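Long-range contacts in MgGH51 (Meripilus giganteus, PDB 6ZPV), which hydrolyses terminal alpha-L-arabinofuranosyl units from the non-reducing ends of arabinose-containing glycans, as a fungal glycoside hydrolase of family GH51: residues Met21-Asn26 and Gly259-Val264; Ile25-Asp30 and Val486-Trp491; Pro481-Val486 and Val496-Gly501. One frame throughout, in Å; residues are numbered along the deposited sequence.

Interaction 1: Met21-Asn26 and Gly259-Val264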
loop_
_atom_site.group_PDB
_atom_site.type_symbol
_atom_site.label_atom_id
_atom_site.label_comp_id
_atom_site.label_asym_id
_atom_site.label_seq_id
_atom_site.Cartn_x
_atom_site.Cartn_y
_atom_site.Cartn_z
ATOM N N MET A 21 5.513 -3.144 -1.449
ATOM C CA MET A 21 4.875 -2.969 -2.757
ATOM C C MET A 21 3.450 -2.494 -2.598
ATOM O O MET A 21 2.647 -3.155 -1.930
ATOM C CB MET A 21 4.907 -4.254 -3.587
ATOM C CG MET A 21 4.332 -4.134 -4.978
ATOM S SD MET A 21 2.528 -4.295 -5.047
ATOM C CE MET A 21 2.148 -3.834 -6.709
ATOM N N PHE A 22 3.120 -1.329 -3.192
ATOM C CA PHE A 22 1.793 -0.742 -3.031
ATOM C C PHE A 22 1.149 -0.450 -4.391
ATOM O O PHE A 22 1.726 0.195 -5.266
ATOM C CB PHE A 22 1.891 0.553 -2.212
ATOM C CG PHE A 22 0.504 1.101 -1.869
ATOM C CD1 PHE A 22 -0.160 1.973 -2.713
ATOM C CD2 PHE A 22 -0.140 0.718 -0.720
ATOM C CE1 PHE A 22 -1.441 2.414 -2.408
ATOM C CE2 PHE A 22 -1.431 1.152 -0.411
ATOM C CZ PHE A 22 -2.067 2.020 -1.258
ATOM N N GLU A 23 -0.124 -0.818 -4.468
ATOM C CA GLU A 23 -1.081 -0.223 -5.389
ATOM C C GLU A 23 -2.394 -0.172 -4.609
ATOM O O GLU A 23 -2.538 -0.908 -3.629
ATOM C CB GLU A 23 -1.234 -1.072 -6.654
ATOM C CG GLU A 23 -2.000 -2.378 -6.414
ATOM C CD GLU A 23 -2.033 -3.269 -7.660
ATOM O OE1 GLU A 23 -2.556 -2.823 -8.718
ATOM O OE2 GLU A 23 -1.522 -4.402 -7.542
ATOM N N ASP A 24 -3.382 0.574 -5.110
ATOM C CA ASP A 24 -4.719 0.561 -4.495
ATOM C C ASP A 24 -5.427 -0.697 -5.004
ATOM O O ASP A 24 -5.876 -0.777 -6.172
ATOM C CB ASP A 24 -5.490 1.844 -4.843
ATOM C CG ASP A 24 -6.553 2.132 -3.835
ATOM O OD1 ASP A 24 -7.110 1.176 -3.214
ATOM O OD2 ASP A 24 -6.854 3.362 -3.604
ATOM N N ILE A 25 -5.469 -1.723 -4.152
ATOM C CA ILE A 25 -6.114 -3.017 -4.405
ATOM C C ILE A 25 -6.725 -3.409 -3.052
ATOM O O ILE A 25 -6.162 -3.087 -1.995
ATOM C CB ILE A 25 -5.100 -4.077 -4.896
ATOM C CG1 ILE A 25 -5.764 -5.417 -5.268
ATOM C CG2 ILE A 25 -3.958 -4.272 -3.927
ATOM C CD1 ILE A 25 -4.810 -6.427 -5.863
ATOM N N ASN A 26 -7.852 -4.094 -3.049
ATOM C CA ASN A 26 -8.487 -4.470 -1.792
ATOM C C ASN A 26 -8.772 -3.242 -0.907
ATOM O O ASN A 26 -8.761 -3.312 0.329
ATOM C CB ASN A 26 -7.669 -5.469 -0.972
ATOM C CG ASN A 26 -7.126 -6.648 -1.719
ATOM O OD1 ASN A 26 -7.852 -7.288 -2.489
ATOM N ND2 ASN A 26 -5.851 -6.980 -1.448
ATOM N N GLY A 259 -9.997 2.496 -11.315
ATOM C CA GLY A 259 -8.786 1.698 -11.231
ATOM C C GLY A 259 -8.990 0.303 -11.813
ATOM O O GLY A 259 -9.971 0.041 -12.508
ATOM N N ASP A 260 -8.056 -0.576 -11.509
ATOM C CA ASP A 260 -8.023 -1.877 -12.165
ATOM C C ASP A 260 -8.562 -3.007 -11.286
ATOM O O ASP A 260 -8.384 -4.154 -11.648
ATOM C CB ASP A 260 -6.592 -1.948 -12.758
ATOM C CG ASP A 260 -6.323 -0.744 -13.857
ATOM O OD1 ASP A 260 -7.181 -0.711 -14.927
ATOM O OD2 ASP A 260 -5.426 0.279 -13.610
ATOM N N TRP A 261 -9.269 -2.658 -10.210
ATOM C CA TRP A 261 -9.741 -3.616 -9.195
ATOM C C TRP A 261 -11.218 -3.446 -8.874
ATOM O O TRP A 261 -11.671 -3.904 -7.828
ATOM C CB TRP A 261 -8.803 -3.576 -7.959
ATOM C CG TRP A 261 -7.410 -3.973 -8.320
ATOM C CD1 TRP A 261 -6.333 -3.180 -8.438
ATOM C CD2 TRP A 261 -6.986 -5.300 -8.719
ATOM N NE1 TRP A 261 -5.254 -3.901 -8.841
ATOM C CE2 TRP A 261 -5.619 -5.203 -9.030
ATOM C CE3 TRP A 261 -7.617 -6.547 -8.791
ATOM C CZ2 TRP A 261 -4.857 -6.298 -9.415
ATOM C CZ3 TRP A 261 -6.858 -7.646 -9.175
ATOM C CH2 TRP A 261 -5.479 -7.514 -9.483
ATOM N N GLY A 262 -11.963 -2.840 -9.804
ATOM C CA GLY A 262 -13.422 -2.789 -9.736
ATOM C C GLY A 262 -14.005 -1.574 -9.075
ATOM O O GLY A 262 -15.215 -1.454 -9.012
ATOM N N TYR A 263 -13.183 -0.642 -8.589
ATOM C CA TYR A 263 -13.687 0.538 -7.865
ATOM C C TYR A 263 -13.019 1.827 -8.309
ATOM O O TYR A 263 -11.888 1.876 -8.818
ATOM C CB TYR A 263 -13.612 0.325 -6.339
ATOM C CG TYR A 263 -12.248 0.033 -5.778
ATOM C CD1 TYR A 263 -11.398 1.054 -5.367
ATOM C CD2 TYR A 263 -11.804 -1.255 -5.612
ATOM C CE1 TYR A 263 -10.148 0.794 -4.810
ATOM C CE2 TYR A 263 -10.560 -1.555 -5.096
ATOM C CZ TYR A 263 -9.727 -0.532 -4.705
ATOM O OH TYR A 263 -8.515 -0.873 -4.146
ATOM N N VAL A 264 -13.744 2.903 -8.056
ATOM C CA VAL A 264 -13.226 4.260 -8.268
ATOM C C VAL A 264 -12.137 4.588 -7.257
ATOM O O VAL A 264 -12.321 4.373 -6.058
ATOM C CB VAL A 264 -14.363 5.294 -8.206
ATOM C CG1 VAL A 264 -13.850 6.695 -8.301
ATOM C CG2 VAL A 264 -15.383 5.011 -9.294
#
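Two N-H groups converge on OE1 of Glu23: the indole NE1 of Trp261, at 2.9 Å, and the backbone N of Asn232. The indole bond is nearly straight (164°) and runs in the plane of the ring; it meets OE1 from above the carboxylate plane, which stands almost perpendicular to the ring. Trp261 suits this place by offering a donor on its edge and a broad apolar face beside it. Over that face lies Ile25, whose CD1 makes a CH-pi contact 3.5 Å from the centroid of the six-membered ring. CG1 of Ile25 is anti to the backbone N (chi1 -176°), and CD1 continues the extended chain across the indole.

Tyr263 works with its tip instead. Its OH donates to OD1 of Asp24 at 2.7 Å, approaching from above the carboxylate plane, and in turn accepts the backbone N-H of His27. The same OD1 also takes the N-H of Gly29, while OD2 takes that of Asp30, which ties the loop to the start of helix 29-33. A glycerol, probably from the crystallisation liquor, comes within about 4 Å of the Trp261 side chain, nearest atoms.

Residues 22-26 leave strand 20-21 at the C-terminal end of the (beta/alpha)8 barrel, where such barrels carry their active sites; 259-264 links the short strands 257-258 and 264-265 beside that end.

Interaction 2: Ile25-Asp30 and Val486-Trp491. With NAG (2-acetamido-2-deoxy-beta-D-glucopyranose), chain C.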
loop_
_atom_site.group_PDB
_atom_site.type_symbol
_atom_site.label_atom_id
_atom_site.label_comp_id
_atom_site.label_asym_id
_atom_site.label_seq_id
_atom_site.Cartn_x
_atom_site.Cartn_y
_atom_site.Cartn_z
ATOM N N ILE A 25 -5.469 -1.723 -4.152
ATOM C CA ILE A 25 -6.114 -3.017 -4.405
ATOM C C ILE A 25 -6.725 -3.409 -3.052
ATOM O O ILE A 25 -6.162 -3.087 -1.995
ATOM C CB ILE A 25 -5.100 -4.077 -4.896
ATOM C CG1 ILE A 25 -5.764 -5.417 -5.268
ATOM C CG2 ILE A 25 -3.958 -4.272 -3.927
ATOM C CD1 ILE A 25 -4.810 -6.427 -5.863
ATOM N N ASN A 26 -7.852 -4.094 -3.049
ATOM C CA ASN A 26 -8.487 -4.470 -1.792
ATOM C C ASN A 26 -8.772 -3.242 -0.907
ATOM O O ASN A 26 -8.761 -3.312 0.329
ATOM C CB ASN A 26 -7.669 -5.469 -0.972
ATOM C CG ASN A 26 -7.126 -6.648 -1.719
ATOM O OD1 ASN A 26 -7.852 -7.288 -2.489
ATOM N ND2 ASN A 26 -5.851 -6.980 -1.448
ATOM N N HIS A 27 -9.036 -2.084 -1.540
ATOM C CA HIS A 27 -9.236 -0.838 -0.782
ATOM C C HIS A 27 -8.059 -0.592 0.188
ATOM O O HIS A 27 -8.226 -0.106 1.288
ATOM C CB HIS A 27 -10.589 -0.838 -0.079
ATOM C CG HIS A 27 -11.695 -0.487 -1.010
ATOM N ND1 HIS A 27 -11.941 0.798 -1.419
ATOM C CD2 HIS A 27 -12.531 -1.269 -1.718
ATOM C CE1 HIS A 27 -12.920 0.797 -2.291
ATOM N NE2 HIS A 27 -13.303 -0.465 -2.466
ATOM N N SER A 28 -6.867 -0.796 -0.340
ATOM C CA SER A 28 -5.599 -0.464 0.355
ATOM C C SER A 28 -5.307 1.027 0.372
ATOM O O SER A 28 -4.534 1.466 1.258
ATOM C CB SER A 28 -4.442 -1.162 -0.275
ATOM O OG SER A 28 -4.317 -0.729 -1.617
ATOM N N GLY A 29 -5.839 1.785 -0.573
ATOM C CA GLY A 29 -5.636 3.248 -0.619
ATOM C C GLY A 29 -6.891 3.906 -0.091
ATOM O O GLY A 29 -7.024 4.155 1.111
ATOM N N ASP A 30 -7.848 4.136 -0.989
ATOM C CA ASP A 30 -9.189 4.527 -0.568
ATOM C C ASP A 30 -9.818 3.446 0.302
ATOM O O ASP A 30 -9.983 2.305 -0.212
ATOM C CB ASP A 30 -10.048 4.808 -1.781
ATOM C CG ASP A 30 -9.684 6.065 -2.515
ATOM O OD1 ASP A 30 -9.464 7.111 -1.941
ATOM O OD2 ASP A 30 -9.535 5.998 -3.713
ATOM N N VAL A 486 -10.767 -6.343 4.745
ATOM C CA VAL A 486 -11.449 -7.646 4.795
ATOM C C VAL A 486 -12.888 -7.578 4.329
ATOM O O VAL A 486 -13.458 -8.625 4.040
ATOM C CB VAL A 486 -11.334 -8.295 6.162
ATOM C CG1 VAL A 486 -9.904 -8.569 6.511
ATOM C CG2 VAL A 486 -12.079 -7.494 7.246
ATOM N N ASN A 487 -13.467 -6.402 4.200
ATOM C CA ASN A 487 -14.831 -6.285 3.679
ATOM C C ASN A 487 -14.879 -5.998 2.200
ATOM O O ASN A 487 -16.000 -5.921 1.632
ATOM C CB ASN A 487 -15.646 -5.245 4.448
ATOM C CG ASN A 487 -15.722 -5.537 5.918
ATOM O OD1 ASN A 487 -15.190 -4.825 6.759
ATOM N ND2 ASN A 487 -16.391 -6.644 6.252
ATOM N N SER A 488 -13.753 -5.832 1.510
ATOM C CA SER A 488 -13.738 -5.605 0.055
ATOM C C SER A 488 -12.402 -6.056 -0.515
ATOM O O SER A 488 -11.464 -5.289 -0.649
ATOM C CB SER A 488 -14.010 -4.169 -0.276
ATOM O OG SER A 488 -14.021 -3.996 -1.707
ATOM N N THR A 489 -12.367 -7.353 -0.833
ATOM C CA THR A 489 -11.172 -8.068 -1.272
ATOM C C THR A 489 -11.260 -8.544 -2.721
ATOM O O THR A 489 -12.266 -9.188 -3.074
ATOM C CB THR A 489 -10.944 -9.252 -0.335
ATOM O OG1 THR A 489 -10.644 -8.760 0.989
ATOM C CG2 THR A 489 -9.799 -10.111 -0.807
ATOM N N GLN A 490 -10.249 -8.223 -3.502
ATOM C CA GLN A 490 -10.088 -8.708 -4.878
ATOM C C GLN A 490 -8.943 -9.726 -5.056
ATOM O O GLN A 490 -8.912 -10.387 -6.068
ATOM C CB GLN A 490 -9.954 -7.576 -5.868
ATOM C CG GLN A 490 -11.117 -6.579 -5.839
ATOM C CD GLN A 490 -11.101 -5.585 -4.705
ATOM O OE1 GLN A 490 -10.049 -4.986 -4.500
ATOM N NE2 GLN A 490 -12.250 -5.416 -4.021
ATOM N N TRP A 491 -8.091 -9.856 -4.064
ATOM C CA TRP A 491 -6.927 -10.762 -4.151
ATOM C C TRP A 491 -6.535 -11.220 -2.743
ATOM O O TRP A 491 -6.521 -10.342 -1.857
ATOM C CB TRP A 491 -5.745 -10.070 -4.790
ATOM C CG TRP A 491 -4.510 -10.880 -5.001
ATOM C CD1 TRP A 491 -3.602 -11.279 -4.083
ATOM C CD2 TRP A 491 -4.070 -11.470 -6.244
ATOM N NE1 TRP A 491 -2.582 -11.974 -4.653
ATOM C CE2 TRP A 491 -2.855 -12.123 -5.989
ATOM C CE3 TRP A 491 -4.630 -11.585 -7.522
ATOM C CZ2 TRP A 491 -2.120 -12.787 -6.989
ATOM C CZ3 TRP A 491 -3.931 -12.235 -8.537
ATOM C CH2 TRP A 491 -2.702 -12.837 -8.231
HETATM C C1 NAG C . -16.532 -7.033 7.612
HETATM C C2 NAG C . -18.023 -7.273 7.959
HETATM C C3 NAG C . -18.197 -7.928 9.325
HETATM C C4 NAG C . -17.265 -9.148 9.471
HETATM C C5 NAG C . -15.887 -8.716 9.161
HETATM C C6 NAG C . -14.787 -9.808 9.349
HETATM C C7 NAG C . -19.676 -5.821 6.893
HETATM C C8 NAG C . -20.307 -4.473 7.012
HETATM N N2 NAG C . -18.762 -6.003 7.840
HETATM O O3 NAG C . -19.567 -8.316 9.480
HETATM O O4 NAG C . -17.414 -9.581 10.849
HETATM O O5 NAG C . -15.837 -8.244 7.811
HETATM O O6 NAG C . -15.154 -10.871 8.504
HETATM O O7 NAG C . -20.046 -6.636 6.061
#
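Ile25 begins the contact by laying CD1 against CB of Trp491, 3.9 Å away. It belongs to the loop that follows the first strand of the (beta/alpha)8 barrel, and its partner is the connection between strands 483-485 and 496-498, so the chain's early and late parts meet at the same end of the barrel.

Asn26 comes next and carries the polar half. It and Gln490 clasp each other reciprocally: the backbone N-H of Asn26 donates to OE1 of Gln490 at 2.8 Å, and the backbone N-H of Gln490 donates to OD1 of Asn26, also at 2.8 Å. OD1 accepts a second bond from N of Trp491 at 3.0 Å; both donors lie in the plane of the amide, the latter on a lone pair. Asn26 ND2 reaches O of Leu483, so both ends of this buried amide are used. Asparagine also tolerates the left-handed backbone found here. An alanine here would probably leave the N-H groups of Gln490 and Trp491 and the carbonyl of Leu483 without their mates and make the 486-491 loop less firmly seated.

His27, likewise left-handed, points its imidazole edge at Ser488, with CD2 3.1 Å from OG. That hydroxyl also receives NE2 of Gln490, whose chain turns back at chi2 (78°), which places CD. Across the ring, and in its plane, ND1 donates to O of Asp30 at 2.7 Å, fixing the ring's rotation, while Tyr263 stacks with it.

Near the start of 486-491, the sequon Asn487-Ser488-Thr489 is glycosylated at its asparagine, the Asn487 ND2 to NAG C1 bond measuring 1.4 Å.

Interaction 3: Pro481-Val486 and Val496-Gly501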
loop_
_atom_site.group_PDB
_atom_site.type_symbol
_atom_site.label_atom_id
_atom_site.label_comp_id
_atom_site.label_asym_id
_atom_site.label_seq_id
_atom_site.Cartn_x
_atom_site.Cartn_y
_atom_site.Cartn_z
ATOM N N PRO A 481 0.059 -8.714 -2.512
ATOM C CA PRO A 481 -0.191 -7.335 -2.112
ATOM C C PRO A 481 0.128 -7.089 -0.628
ATOM O O PRO A 481 0.136 -7.993 0.220
ATOM C CB PRO A 481 -1.717 -7.140 -2.336
ATOM C CG PRO A 481 -2.078 -8.255 -3.261
ATOM C CD PRO A 481 -1.168 -9.415 -2.889
ATOM N N LEU A 482 0.309 -5.795 -0.311
ATOM C CA LEU A 482 0.610 -5.311 1.032
ATOM C C LEU A 482 -0.611 -5.328 1.931
ATOM O O LEU A 482 -0.461 -5.701 3.108
ATOM C CB LEU A 482 1.180 -3.920 0.885
ATOM C CG LEU A 482 1.671 -3.243 2.166
ATOM C CD1 LEU A 482 2.777 -4.028 2.834
ATOM C CD2 LEU A 482 2.110 -1.836 1.868
ATOM N N LEU A 483 -1.751 -4.846 1.420
ATOM C CA LEU A 483 -2.870 -4.476 2.282
ATOM C C LEU A 483 -4.174 -5.071 1.792
ATOM O O LEU A 483 -4.408 -5.208 0.567
ATOM C CB LEU A 483 -2.990 -2.948 2.356
ATOM C CG LEU A 483 -1.970 -2.270 3.260
ATOM C CD1 LEU A 483 -1.921 -0.795 3.079
ATOM C CD2 LEU A 483 -2.249 -2.580 4.714
ATOM N N GLN A 484 -5.081 -5.300 2.734
ATOM C CA GLN A 484 -6.409 -5.868 2.456
ATOM C C GLN A 484 -7.482 -5.350 3.403
ATOM O O GLN A 484 -7.426 -5.634 4.615
ATOM C CB GLN A 484 -6.371 -7.378 2.578
ATOM C CG GLN A 484 -7.711 -8.075 2.458
ATOM C CD GLN A 484 -7.701 -9.519 2.946
ATOM O OE1 GLN A 484 -6.804 -9.959 3.634
ATOM N NE2 GLN A 484 -8.757 -10.229 2.596
ATOM N N HIS A 485 -8.516 -4.718 2.849
ATOM C CA HIS A 485 -9.754 -4.451 3.603
ATOM C C HIS A 485 -10.546 -5.737 3.577
ATOM O O HIS A 485 -10.950 -6.226 2.516
ATOM C CB HIS A 485 -10.563 -3.308 2.958
ATOM C CG HIS A 485 -11.558 -2.768 3.883
ATOM N ND1 HIS A 485 -12.498 -3.572 4.543
ATOM C CD2 HIS A 485 -11.699 -1.498 4.354
ATOM C CE1 HIS A 485 -13.170 -2.754 5.325
ATOM N NE2 HIS A 485 -12.729 -1.478 5.243
ATOM N N VAL A 486 -10.767 -6.343 4.745
ATOM C CA VAL A 486 -11.449 -7.646 4.795
ATOM C C VAL A 486 -12.888 -7.578 4.329
ATOM O O VAL A 486 -13.458 -8.625 4.040
ATOM C CB VAL A 486 -11.334 -8.295 6.162
ATOM C CG1 VAL A 486 -9.904 -8.569 6.511
ATOM C CG2 VAL A 486 -12.079 -7.494 7.246
ATOM N N VAL A 496 -1.010 -7.493 5.260
ATOM C CA VAL A 496 -1.661 -6.851 6.411
ATOM C C VAL A 496 -3.119 -6.647 6.067
ATOM O O VAL A 496 -3.423 -6.091 5.008
ATOM C CB VAL A 496 -0.955 -5.520 6.723
ATOM C CG1 VAL A 496 -1.685 -4.757 7.846
ATOM C CG2 VAL A 496 0.506 -5.743 7.097
ATOM N N SER A 497 -4.020 -7.063 6.974
ATOM C CA SER A 497 -5.452 -6.930 6.741
ATOM C C SER A 497 -6.058 -6.006 7.775
ATOM O O SER A 497 -5.441 -5.756 8.808
ATOM C CB SER A 497 -6.117 -8.313 6.738
ATOM O OG SER A 497 -5.478 -9.186 5.817
ATOM N N TYR A 498 -7.265 -5.521 7.522
ATOM C CA TYR A 498 -7.916 -4.618 8.487
ATOM C C TYR A 498 -9.382 -4.521 8.144
ATOM O O TYR A 498 -9.823 -4.821 7.030
ATOM C CB TYR A 498 -7.282 -3.202 8.455
ATOM C CG TYR A 498 -7.138 -2.668 7.049
ATOM C CD1 TYR A 498 -8.151 -1.972 6.413
ATOM C CD2 TYR A 498 -6.013 -2.976 6.300
ATOM C CE1 TYR A 498 -8.035 -1.573 5.091
ATOM C CE2 TYR A 498 -5.926 -2.625 4.970
ATOM C CZ TYR A 498 -6.920 -1.927 4.356
ATOM O OH TYR A 498 -6.784 -1.618 3.026
ATOM N N ASP A 499 -10.148 -4.077 9.132
ATOM C CA ASP A 499 -11.501 -3.557 8.876
ATOM C C ASP A 499 -11.503 -2.068 9.267
ATOM O O ASP A 499 -10.435 -1.444 9.366
ATOM C CB ASP A 499 -12.559 -4.384 9.627
ATOM C CG ASP A 499 -12.524 -4.254 11.114
ATOM O OD1 ASP A 499 -11.693 -3.513 11.680
ATOM O OD2 ASP A 499 -13.387 -4.902 11.724
ATOM N N ALA A 500 -12.684 -1.478 9.442
ATOM C CA ALA A 500 -12.720 -0.036 9.765
ATOM C C ALA A 500 -12.067 0.291 11.103
ATOM O O ALA A 500 -11.825 1.457 11.335
ATOM C CB ALA A 500 -14.170 0.443 9.720
ATOM N N GLY A 501 -11.874 -0.695 11.976
ATOM C CA GLY A 501 -11.381 -0.404 13.323
ATOM C C GLY A 501 -10.066 -0.982 13.766
ATOM O O GLY A 501 -9.523 -0.508 14.741
#
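Two parallel strands, 483-485 and 496-498, form most of a small three-stranded mixed sheet that strand 503-505 completes in antiparallel sense. Leu483 pairs with Val496, Gln484 with Ser497 and His485 with Tyr498. The backbone ladder begins with Val496 N to Leu482 O and closes beyond the strand with Val486 N to Tyr498 O, 2.9 Å and nearly straight at 170°.

Leu483, His485, Val496 and Tyr498 share one face, where helix 211-219 packs through Ile213 and Thr216. Here Leu483 CD2 touches CB of Val496 at 3.8 Å and CE2 of Tyr498 at 3.7 Å. Tyr498 CG sits between its backbone N and carbonyl carbon (chi1 48°), and the phenol ring lies across the neighbouring strand: O of Gln484 lies over its face near the rim, and CA of His485 makes a CH-pi contact. The tyrosine edge turns toward the His485 imidazole in an offset edge-to-face pair, centroids 5.4 Å apart. The hydroxyl of Tyr498 hydrogen-bonds O of His27, a polar end that suits tyrosine to this place.

On the other face Ser497 OG donates to OE1 of Gln484 at 2.7 Å, while NE2 of that amide reaches OG1 of Thr489; the extended glutamine thus braces both strand and loop. Val486 CG1 rests on CB of Ser497. Past the strand, Asp499 makes an Asx turn, its OD1 taking N of Gly501 at 2.8 Å.

All three contacts gather round one end of the barrel. Interactions 1 and 2 start from the same loop after strand 20-21, the first meeting 259-264 and the second 486-491; interactions 2 and 3 share Val486, since 486-491 is the first part of the connection between the two strands of interaction 3. Interactions 1 and 3 are buried, whereas interaction 2 is partly so and runs outward to a glycan. Their chemistry follows: side-chain acids and aromatic rings in interaction 1, an asparagine and a glutamine gripping backbone in interaction 2, and a regular strand ladder in interaction 3. Asn26 O with His485 N probably joins the loop directly to the sheet.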